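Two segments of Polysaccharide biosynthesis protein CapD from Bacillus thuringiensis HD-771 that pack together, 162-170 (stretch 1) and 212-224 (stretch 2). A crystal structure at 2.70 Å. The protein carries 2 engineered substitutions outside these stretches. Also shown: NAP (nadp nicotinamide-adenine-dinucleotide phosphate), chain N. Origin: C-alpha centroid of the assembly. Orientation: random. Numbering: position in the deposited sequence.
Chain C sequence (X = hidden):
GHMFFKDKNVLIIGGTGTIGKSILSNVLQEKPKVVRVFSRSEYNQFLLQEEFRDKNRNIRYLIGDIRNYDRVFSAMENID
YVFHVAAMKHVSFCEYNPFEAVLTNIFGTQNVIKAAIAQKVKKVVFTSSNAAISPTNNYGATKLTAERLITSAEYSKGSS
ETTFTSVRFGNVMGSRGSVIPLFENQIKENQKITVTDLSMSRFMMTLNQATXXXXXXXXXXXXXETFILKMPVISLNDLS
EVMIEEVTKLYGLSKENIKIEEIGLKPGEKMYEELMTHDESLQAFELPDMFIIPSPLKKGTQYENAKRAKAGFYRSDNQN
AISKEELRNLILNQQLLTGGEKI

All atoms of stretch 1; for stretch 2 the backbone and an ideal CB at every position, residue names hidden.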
ATOM      1  N   THR C 162     -21.043   8.086  16.331  1.00 18.58           N
ATOM      2  CA  THR C 162     -21.333   8.284  14.896  1.00 17.62           C
ATOM      3  C   THR C 162     -22.464   7.395  14.383  1.00 17.04           C
ATOM      4  O   THR C 162     -22.418   6.205  14.524  1.00 17.74           O
ATOM      5  CB  THR C 162     -20.093   8.029  14.002  1.00 16.89           C
ATOM      6  OG1 THR C 162     -19.064   8.949  14.345  1.00 16.37           O
ATOM      7  CG2 THR C 162     -20.418   8.226  12.528  1.00 16.91           C
ATOM      8  N   THR C 163     -23.435   7.993  13.725  1.00 16.88           N
ATOM      9  CA  THR C 163     -24.626   7.303  13.268  1.00 16.77           C
ATOM     10  C   THR C 163     -24.506   7.010  11.760  1.00 16.76           C
ATOM     11  O   THR C 163     -23.924   7.808  11.044  1.00 18.28           O
ATOM     12  CB  THR C 163     -25.837   8.173  13.640  1.00 16.74           C
ATOM     13  OG1 THR C 163     -26.606   7.472  14.615  1.00 16.81           O
ATOM     14  CG2 THR C 163     -26.721   8.548  12.425  1.00 17.26           C
ATOM     15  N   PHE C 164     -25.044   5.893  11.272  1.00 15.95           N
ATOM     16  CA  PHE C 164     -25.041   5.625   9.825  1.00 15.88           C
ATOM     17  C   PHE C 164     -26.422   5.273   9.290  1.00 16.42           C
ATOM     18  O   PHE C 164     -27.153   4.514   9.910  1.00 17.02           O
ATOM     19  CB  PHE C 164     -24.088   4.494   9.505  1.00 15.88           C
ATOM     20  CG  PHE C 164     -22.671   4.752   9.933  1.00 15.53           C
ATOM     21  CD1 PHE C 164     -21.799   5.437   9.095  1.00 15.42           C
ATOM     22  CD2 PHE C 164     -22.209   4.298  11.175  1.00 15.06           C
ATOM     23  CE1 PHE C 164     -20.487   5.669   9.487  1.00 15.63           C
ATOM     24  CE2 PHE C 164     -20.910   4.521  11.576  1.00 14.84           C
ATOM     25  CZ  PHE C 164     -20.045   5.203  10.731  1.00 15.58           C
ATOM     26  N   THR C 165     -26.786   5.825   8.137  1.00 16.61           N
ATOM     27  CA  THR C 165     -28.106   5.604   7.565  1.00 16.98           C
ATOM     28  C   THR C 165     -28.034   5.588   6.057  1.00 17.04           C
ATOM     29  O   THR C 165     -27.243   6.315   5.462  1.00 17.85           O
ATOM     30  CB  THR C 165     -29.083   6.741   7.929  1.00 17.65           C
ATOM     31  OG1 THR C 165     -28.785   7.261   9.229  1.00 19.17           O
ATOM     32  CG2 THR C 165     -30.499   6.247   7.896  1.00 17.54           C
ATOM     33  N   SER C 166     -28.910   4.802   5.443  1.00 16.64           N
ATOM     34  CA  SER C 166     -29.059   4.789   4.005  1.00 16.36           C
ATOM     35  C   SER C 166     -30.405   5.377   3.567  1.00 16.74           C
ATOM     36  O   SER C 166     -31.434   5.206   4.205  1.00 17.50           O
ATOM     37  CB  SER C 166     -28.902   3.364   3.493  1.00 16.24           C
ATOM     38  OG  SER C 166     -27.536   3.004   3.507  1.00 16.06           O
ATOM     39  N   VAL C 167     -30.367   6.091   2.461  1.00 16.71           N
ATOM     40  CA  VAL C 167     -31.546   6.587   1.771  1.00 16.20           C
ATOM     41  C   VAL C 167     -31.575   5.704   0.516  1.00 16.50           C
ATOM     42  O   VAL C 167     -30.648   4.916   0.347  1.00 18.08           O
ATOM     43  CB  VAL C 167     -31.355   8.106   1.572  1.00 15.73           C
ATOM     44  CG1 VAL C 167     -31.589   8.564   0.162  1.00 15.82           C
ATOM     45  CG2 VAL C 167     -32.226   8.862   2.545  1.00 15.81           C
ATOM     46  N   ARG C 168     -32.606   5.746  -0.332  1.00 16.11           N
ATOM     47  CA  ARG C 168     -32.647   4.831  -1.494  1.00 15.53           C
ATOM     48  C   ARG C 168     -33.511   5.392  -2.607  1.00 15.52           C
ATOM     49  O   ARG C 168     -34.735   5.471  -2.500  1.00 15.67           O
ATOM     50  CB  ARG C 168     -33.134   3.441  -1.051  1.00 15.63           C
ATOM     51  CG  ARG C 168     -32.696   2.241  -1.896  1.00 15.38           C
ATOM     52  CD  ARG C 168     -33.460   0.972  -1.463  1.00 15.31           C
ATOM     53  NE  ARG C 168     -32.745   0.085  -0.526  1.00 15.28           N
ATOM     54  CZ  ARG C 168     -33.247  -1.029   0.034  1.00 15.40           C
ATOM     55  NH1 ARG C 168     -34.488  -1.432  -0.201  1.00 16.05           N
ATOM     56  NH2 ARG C 168     -32.507  -1.769   0.840  1.00 15.26           N
ATOM     57  N   PHE C 169     -32.849   5.781  -3.684  1.00 15.94           N
ATOM     58  CA  PHE C 169     -33.462   6.579  -4.753  1.00 16.47           C
ATOM     59  C   PHE C 169     -33.991   5.717  -5.902  1.00 16.75           C
ATOM     60  O   PHE C 169     -33.541   4.577  -6.121  1.00 17.51           O
ATOM     61  CB  PHE C 169     -32.425   7.544  -5.397  1.00 16.06           C
ATOM     62  CG  PHE C 169     -31.822   8.588  -4.478  1.00 15.59           C
ATOM     63  CD1 PHE C 169     -30.554   9.083  -4.761  1.00 15.72           C
ATOM     64  CD2 PHE C 169     -32.493   9.103  -3.380  1.00 15.56           C
ATOM     65  CE1 PHE C 169     -29.965  10.060  -3.972  1.00 15.79           C
ATOM     66  CE2 PHE C 169     -31.909  10.084  -2.586  1.00 15.67           C
ATOM     67  CZ  PHE C 169     -30.637  10.557  -2.879  1.00 15.79           C
ATOM     68  N   GLY C 170     -34.902   6.307  -6.669  1.00 16.23           N
ATOM     69  CA  GLY C 170     -35.160   5.864  -8.038  1.00 16.02           C
ATOM     70  C   GLY C 170     -34.741   6.941  -9.004  1.00 15.63           C
ATOM     71  O   GLY C 170     -34.205   7.956  -8.602  1.00 15.41           O
ATOM     72  N   UNK C 212     -34.787  16.307  -0.492  1.00 18.67           N
ATOM     73  CA  UNK C 212     -35.509  16.339   0.784  1.00 19.56           C
ATOM     74  C   UNK C 212     -35.480  15.013   1.497  1.00 18.91           C
ATOM     75  O   UNK C 212     -35.395  14.970   2.723  1.00 18.61           O
ATOM     76  CB  UNK C 212     -36.963  16.761   0.562  1.00 19.56           C
ATOM     77  N   UNK C 213     -35.553  13.933   0.733  1.00 18.91           N
ATOM     78  CA  UNK C 213     -35.426  12.586   1.291  1.00 18.88           C
ATOM     79  C   UNK C 213     -34.132  12.476   2.085  1.00 18.39           C
ATOM     80  O   UNK C 213     -34.152  12.124   3.260  1.00 17.06           O
ATOM     81  CB  UNK C 213     -35.466  11.531   0.184  1.00 18.88           C
ATOM     82  N   UNK C 214     -33.019  12.825   1.431  1.00 19.04           N
ATOM     83  CA  UNK C 214     -31.680  12.751   2.030  1.00 20.05           C
ATOM     84  C   UNK C 214     -31.522  13.680   3.249  1.00 20.21           C
ATOM     85  O   UNK C 214     -31.153  13.227   4.345  1.00 19.85           O
ATOM     86  CB  UNK C 214     -30.626  13.103   0.978  1.00 20.05           C
ATOM     87  N   UNK C 215     -31.825  14.962   3.058  1.00 20.20           N
ATOM     88  CA  UNK C 215     -31.813  15.931   4.160  1.00 20.30           C
ATOM     89  C   UNK C 215     -32.695  15.494   5.372  1.00 22.01           C
ATOM     90  O   UNK C 215     -32.227  15.578   6.521  1.00 21.69           O
ATOM     91  CB  UNK C 215     -32.292  17.287   3.638  1.00 20.30           C
ATOM     92  N   UNK C 216     -33.929  15.018   5.129  1.00 24.37           N
ATOM     93  CA  UNK C 216     -34.802  14.470   6.231  1.00 26.07           C
ATOM     94  C   UNK C 216     -34.142  13.340   6.999  1.00 25.90           C
ATOM     95  O   UNK C 216     -34.081  13.362   8.229  1.00 26.04           O
ATOM     96  CB  UNK C 216     -36.126  13.959   5.660  1.00 26.07           C
ATOM     97  N   UNK C 217     -33.649  12.358   6.252  1.00 25.46           N
ATOM     98  CA  UNK C 217     -32.943  11.229   6.842  1.00 25.26           C
ATOM     99  C   UNK C 217     -31.702  11.679   7.608  1.00 24.52           C
ATOM    100  O   UNK C 217     -31.320  11.034   8.564  1.00 24.40           O
ATOM    101  CB  UNK C 217     -32.552  10.226   5.754  1.00 25.26           C
ATOM    102  N   UNK C 218     -31.074  12.775   7.178  1.00 24.17           N
ATOM    103  CA  UNK C 218     -29.975  13.394   7.947  1.00 23.01           C
ATOM    104  C   UNK C 218     -30.442  13.819   9.349  1.00 23.43           C
ATOM    105  O   UNK C 218     -29.771  13.548  10.339  1.00 21.89           O
ATOM    106  CB  UNK C 218     -29.421  14.606   7.196  1.00 23.01           C
ATOM    107  N   UNK C 219     -31.607  14.472   9.392  1.00 24.45           N
ATOM    108  CA  UNK C 219     -32.180  15.044  10.608  1.00 24.84           C
ATOM    109  C   UNK C 219     -32.831  14.023  11.526  1.00 25.96           C
ATOM    110  O   UNK C 219     -32.696  14.117  12.736  1.00 25.26           O
ATOM    111  CB  UNK C 219     -33.214  16.108  10.233  1.00 24.84           C
ATOM    112  N   UNK C 220     -33.553  13.070  10.945  1.00 29.01           N
ATOM    113  CA  UNK C 220     -34.471  12.171  11.690  1.00 33.17           C
ATOM    114  C   UNK C 220     -33.827  10.872  12.193  1.00 34.24           C
ATOM    115  O   UNK C 220     -34.259  10.303  13.228  1.00 33.59           O
ATOM    116  CB  UNK C 220     -35.658  11.809  10.796  1.00 33.17           C
ATOM    117  N   UNK C 221     -32.817  10.405  11.455  1.00 34.47           N
ATOM    118  CA  UNK C 221     -32.397   9.015  11.525  1.00 33.67           C
ATOM    119  C   UNK C 221     -31.734   8.689  12.842  1.00 33.65           C
ATOM    120  O   UNK C 221     -30.824   9.397  13.280  1.00 31.66           O
ATOM    121  CB  UNK C 221     -31.444   8.691  10.372  1.00 33.67           C
ATOM    122  N   UNK C 222     -32.244   7.619  13.453  1.00 35.46           N
ATOM    123  CA  UNK C 222     -31.647   6.966  14.613  1.00 36.68           C
ATOM    124  C   UNK C 222     -30.333   6.226  14.282  1.00 33.74           C
ATOM    125  O   UNK C 222     -29.365   6.322  15.039  1.00 33.72           O
ATOM    126  CB  UNK C 222     -32.654   5.983  15.214  1.00 36.68           C
ATOM    127  N   UNK C 223     -30.280   5.529  13.147  1.00 31.19           N
ATOM    128  CA  UNK C 223     -29.045   4.885  12.680  1.00 28.43           C
ATOM    129  C   UNK C 223     -29.245   3.434  12.319  1.00 26.06           C
ATOM    130  O   UNK C 223     -29.766   2.668  13.113  1.00 25.13           O
ATOM    131  CB  UNK C 223     -27.956   4.991  13.749  1.00 28.43           C
ATOM    132  N   UNK C 224     -28.824   3.067  11.114  1.00 24.83           N
ATOM    133  CA  UNK C 224     -28.984   1.721  10.589  1.00 24.45           C
ATOM    134  C   UNK C 224     -30.255   1.526   9.781  1.00 24.40           C
ATOM    135  O   UNK C 224     -30.498   0.423   9.264  1.00 24.75           O
ATOM    136  CB  UNK C 224     -28.961   0.717  11.743  1.00 24.45           C
TER
HETATM  137  PA  NAP N 400     -23.449  12.577 -10.343  1.00 11.89           P
HETATM  138  O1A NAP N 400     -24.090  13.800 -10.936  1.00 11.76           O
HETATM  139  O2A NAP N 400     -22.597  11.765 -11.256  1.00 11.61           O
HETATM  140  O5B NAP N 400     -22.616  12.969  -9.043  1.00 12.48           O
HETATM  141  C5B NAP N 400     -21.457  12.212  -8.688  1.00 13.55           C
HETATM  142  C4B NAP N 400     -20.592  13.028  -7.733  1.00 14.05           C
HETATM  143  O4B NAP N 400     -19.519  12.273  -7.176  1.00 14.10           O
HETATM  144  C3B NAP N 400     -19.927  14.156  -8.477  1.00 14.55           C
HETATM  145  O3B NAP N 400     -19.814  15.202  -7.516  1.00 14.51           O
HETATM  146  C2B NAP N 400     -18.598  13.568  -8.874  1.00 15.21           C
HETATM  147  O2B NAP N 400     -17.717  14.626  -9.192  1.00 16.97           O
HETATM  148  C1B NAP N 400     -18.247  12.757  -7.627  1.00 14.74           C
HETATM  149  N9A NAP N 400     -17.320  11.578  -7.718  1.00 14.66           N
HETATM  150  C8A NAP N 400     -17.305  10.526  -8.587  1.00 14.92           C
HETATM  151  N7A NAP N 400     -16.299   9.630  -8.301  1.00 14.59           N
HETATM  152  C5A NAP N 400     -15.658  10.110  -7.222  1.00 14.59           C
HETATM  153  C6A NAP N 400     -14.507   9.717  -6.371  1.00 14.46           C
HETATM  154  N6A NAP N 400     -13.805   8.599  -6.599  1.00 14.61           N
HETATM  155  N1A NAP N 400     -14.170  10.506  -5.337  1.00 14.28           N
HETATM  156  C2A NAP N 400     -14.830  11.643  -5.054  1.00 14.38           C
HETATM  157  N3A NAP N 400     -15.875  12.073  -5.778  1.00 14.44           N
HETATM  158  C4A NAP N 400     -16.333  11.374  -6.847  1.00 14.58           C
HETATM  159  O3  NAP N 400     -24.527  11.596  -9.649  1.00 11.95           O
HETATM  160  PN  NAP N 400     -25.955  11.987  -8.989  1.00 11.96           P
HETATM  161  O1N NAP N 400     -25.887  13.303  -8.227  1.00 12.34           O
HETATM  162  O2N NAP N 400     -27.029  11.747 -10.005  1.00 11.96           O
HETATM  163  O5D NAP N 400     -26.161  10.785  -7.969  1.00 12.19           O
HETATM  164  C5D NAP N 400     -25.622  10.890  -6.675  1.00 12.66           C
HETATM  165  C4D NAP N 400     -25.821   9.581  -5.918  1.00 13.08           C
HETATM  166  O4D NAP N 400     -27.188   9.182  -6.083  1.00 13.12           O
HETATM  167  C3D NAP N 400     -24.956   8.373  -6.321  1.00 13.12           C
HETATM  168  O3D NAP N 400     -24.426   7.780  -5.133  1.00 13.01           O
HETATM  169  C2D NAP N 400     -25.900   7.415  -7.009  1.00 13.32           C
HETATM  170  O2D NAP N 400     -25.568   6.044  -6.770  1.00 13.21           O
HETATM  171  C1D NAP N 400     -27.242   7.781  -6.374  1.00 13.49           C
HETATM  172  N1N NAP N 400     -28.419   7.498  -7.205  1.00 13.68           N
HETATM  173  C2N NAP N 400     -28.660   8.296  -8.258  1.00 14.03           C
HETATM  174  C3N NAP N 400     -29.738   8.128  -9.108  1.00 13.84           C
HETATM  175  C7N NAP N 400     -29.982   8.995 -10.295  1.00 14.26           C
HETATM  176  O7N NAP N 400     -30.860   8.655 -11.090  1.00 14.63           O
HETATM  177  N7N NAP N 400     -29.259  10.095 -10.522  1.00 14.44           N
HETATM  178  C4N NAP N 400     -30.708   7.040  -8.825  1.00 14.01           C
HETATM  179  C5N NAP N 400     -30.345   6.226  -7.660  1.00 13.95           C
HETATM  180  C6N NAP N 400     -29.234   6.495  -6.880  1.00 13.68           C
HETATM  181  P2B NAP N 400     -16.363  14.375 -10.029  1.00 20.64           P
HETATM  182  O1X NAP N 400     -16.002  15.814 -10.341  1.00 20.66           O
HETATM  183  O2X NAP N 400     -15.376  13.768  -9.054  1.00 19.86           O
HETATM  184  O3X NAP N 400     -16.730  13.470 -11.229  1.00 20.55           O

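Strand 163-169 and helix 212-220 run nearly antiparallel, at 161°, with axes 8.7 Å apart at closest approach, so roughly one helix face can meet the strand. At position 212 the ideal CB has nothing of stretch 1 within 5.5 Å; the strand sets no demand, and the residue is Met212.

Position 213 points toward the strand, its ideal CB 4.7 Å from Phe169 CE2 and 4.8 Å from Val167 CG2. That gap between apolar groups would suit a branched or medium-sized aliphatic chain. It holds Leu213, whose CD2 lies 3.9 Å from Val167 CG1 and 4.0 Å from Phe169 CD2, at the edge of the ring; chi1 is t and chi2 p.

The CB of position 214 points sideways, 4.6 Å from Phe169 CZ and 4.7 Å from Val167 CG1, so a small side chain such as Ala, Ser, Thr or Val seems likeliest. The residue is Thr214. Its OG1 sits 3.3 Å from Phe169 CZ, again at the ring edge, and makes its hydrogen bond to a residue adjoining the stretches.

Positions 215 and 216 have CB atoms beyond reach of the strand, the first pointing away and the second sideways; stretch 1 cannot discriminate here. They are Ile215 and Glu216.

Position 217 points straight at the strand, with its ideal CB just 3.5 Å from Val167 CG2 and 5.0 Å from Thr165 CG2. Such closeness favors Ala, or Gly. Ala217 packs its CB against Val167 CG2 at that same 3.5 Å.

Positions 218, 219 and 220 again have no stretch 1 atom within 5.5 Å of CB and admit many residues; they are Met218, Lys219 and Ile220.

Position 221, the first to leave helical phi/psi, points toward the strand with its CB a tight 3.2 Å from Thr165 OG1. A very small residue is expected, and Ala221 is found.

At 222 the CB points away into space free of stretch 1, so a long polar chain is acceptable. Lys222 contributes through its backbone: Thr163 OG1 donates a hydrogen bond to Lys222 O, 3.0 Å.

Position 223 has phi/psi of 129/128, which would jam a CB against the preceding carbonyl; the ideal CB would also clash with Thr163 OG1 at 3.0 Å. Gly223 answers both, and its CA makes a CA-H...O contact of 3.4 Å with Phe164 O.

Position 224, at 92/-1, likewise calls for glycine on backbone grounds. Gly224 N donates to Phe164 O at 2.5 Å, a short hydrogen bond with an angle of 156°.

Stretch 2 (212-224) MLTIEAMKIAKGG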
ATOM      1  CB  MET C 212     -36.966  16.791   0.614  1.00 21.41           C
ATOM      2  CG  MET C 212     -37.144  18.260   0.269  1.00 23.75           C
ATOM      3  SD  MET C 212     -36.066  19.387   1.193  1.00 29.11           S
ATOM      4  CE  MET C 212     -36.517  18.936   2.888  1.00 28.27           C
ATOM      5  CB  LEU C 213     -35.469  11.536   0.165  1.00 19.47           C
ATOM      6  CG  LEU C 213     -35.417  10.056   0.586  1.00 20.83           C
ATOM      7  CD1 LEU C 213     -36.575   9.726   1.529  1.00 21.07           C
ATOM      8  CD2 LEU C 213     -35.387   9.070  -0.593  1.00 21.26           C
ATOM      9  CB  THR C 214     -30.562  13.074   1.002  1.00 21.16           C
ATOM     10  OG1 THR C 214     -30.905  12.584  -0.306  1.00 20.98           O
ATOM     11  CG2 THR C 214     -29.228  12.443   1.439  1.00 21.34           C
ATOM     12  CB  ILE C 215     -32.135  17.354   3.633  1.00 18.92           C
ATOM     13  CG1 ILE C 215     -30.900  17.937   2.969  1.00 17.57           C
ATOM     14  CG2 ILE C 215     -32.579  18.288   4.747  1.00 19.25           C
ATOM     15  CD1 ILE C 215     -31.183  19.115   2.072  1.00 17.21           C
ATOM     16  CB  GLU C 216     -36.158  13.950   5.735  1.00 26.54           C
ATOM     17  CG  GLU C 216     -37.330  14.789   6.205  1.00 28.55           C
ATOM     18  CD  GLU C 216     -37.826  14.416   7.598  1.00 29.70           C
ATOM     19  OE1 GLU C 216     -38.164  13.235   7.802  1.00 31.03           O
ATOM     20  OE2 GLU C 216     -37.925  15.303   8.480  1.00 30.08           O
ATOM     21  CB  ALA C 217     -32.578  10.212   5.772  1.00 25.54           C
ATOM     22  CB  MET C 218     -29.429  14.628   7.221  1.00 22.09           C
ATOM     23  CG  MET C 218     -27.921  14.716   7.133  1.00 21.77           C
ATOM     24  SD  MET C 218     -26.899  13.918   8.381  1.00 20.09           S
ATOM     25  CE  MET C 218     -25.473  13.703   7.337  1.00 20.88           C
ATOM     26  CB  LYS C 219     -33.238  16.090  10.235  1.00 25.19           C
ATOM     27  CG  LYS C 219     -32.714  17.358   9.567  1.00 25.33           C
ATOM     28  CD  LYS C 219     -33.590  17.784   8.388  1.00 26.67           C
ATOM     29  CE  LYS C 219     -34.107  19.212   8.488  1.00 27.85           C
ATOM     30  NZ  LYS C 219     -33.106  20.252   8.120  1.00 28.27           N
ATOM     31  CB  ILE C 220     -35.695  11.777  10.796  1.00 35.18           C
ATOM     32  CG1 ILE C 220     -36.576  12.998  10.502  1.00 36.82           C
ATOM     33  CG2 ILE C 220     -36.551  10.658  11.408  1.00 36.50           C
ATOM     34  CD1 ILE C 220     -37.150  13.715  11.715  1.00 37.29           C
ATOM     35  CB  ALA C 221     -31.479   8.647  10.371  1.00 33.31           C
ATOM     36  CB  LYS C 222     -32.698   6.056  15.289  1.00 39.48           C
ATOM     37  CG  LYS C 222     -33.705   6.865  16.123  1.00 42.60           C
ATOM     38  CD  LYS C 222     -35.180   6.645  15.777  1.00 43.47           C
ATOM     39  CE  LYS C 222     -36.008   7.864  16.215  1.00 44.27           C
ATOM     40  NZ  LYS C 222     -37.470   7.752  15.928  1.00 43.18           N
TER
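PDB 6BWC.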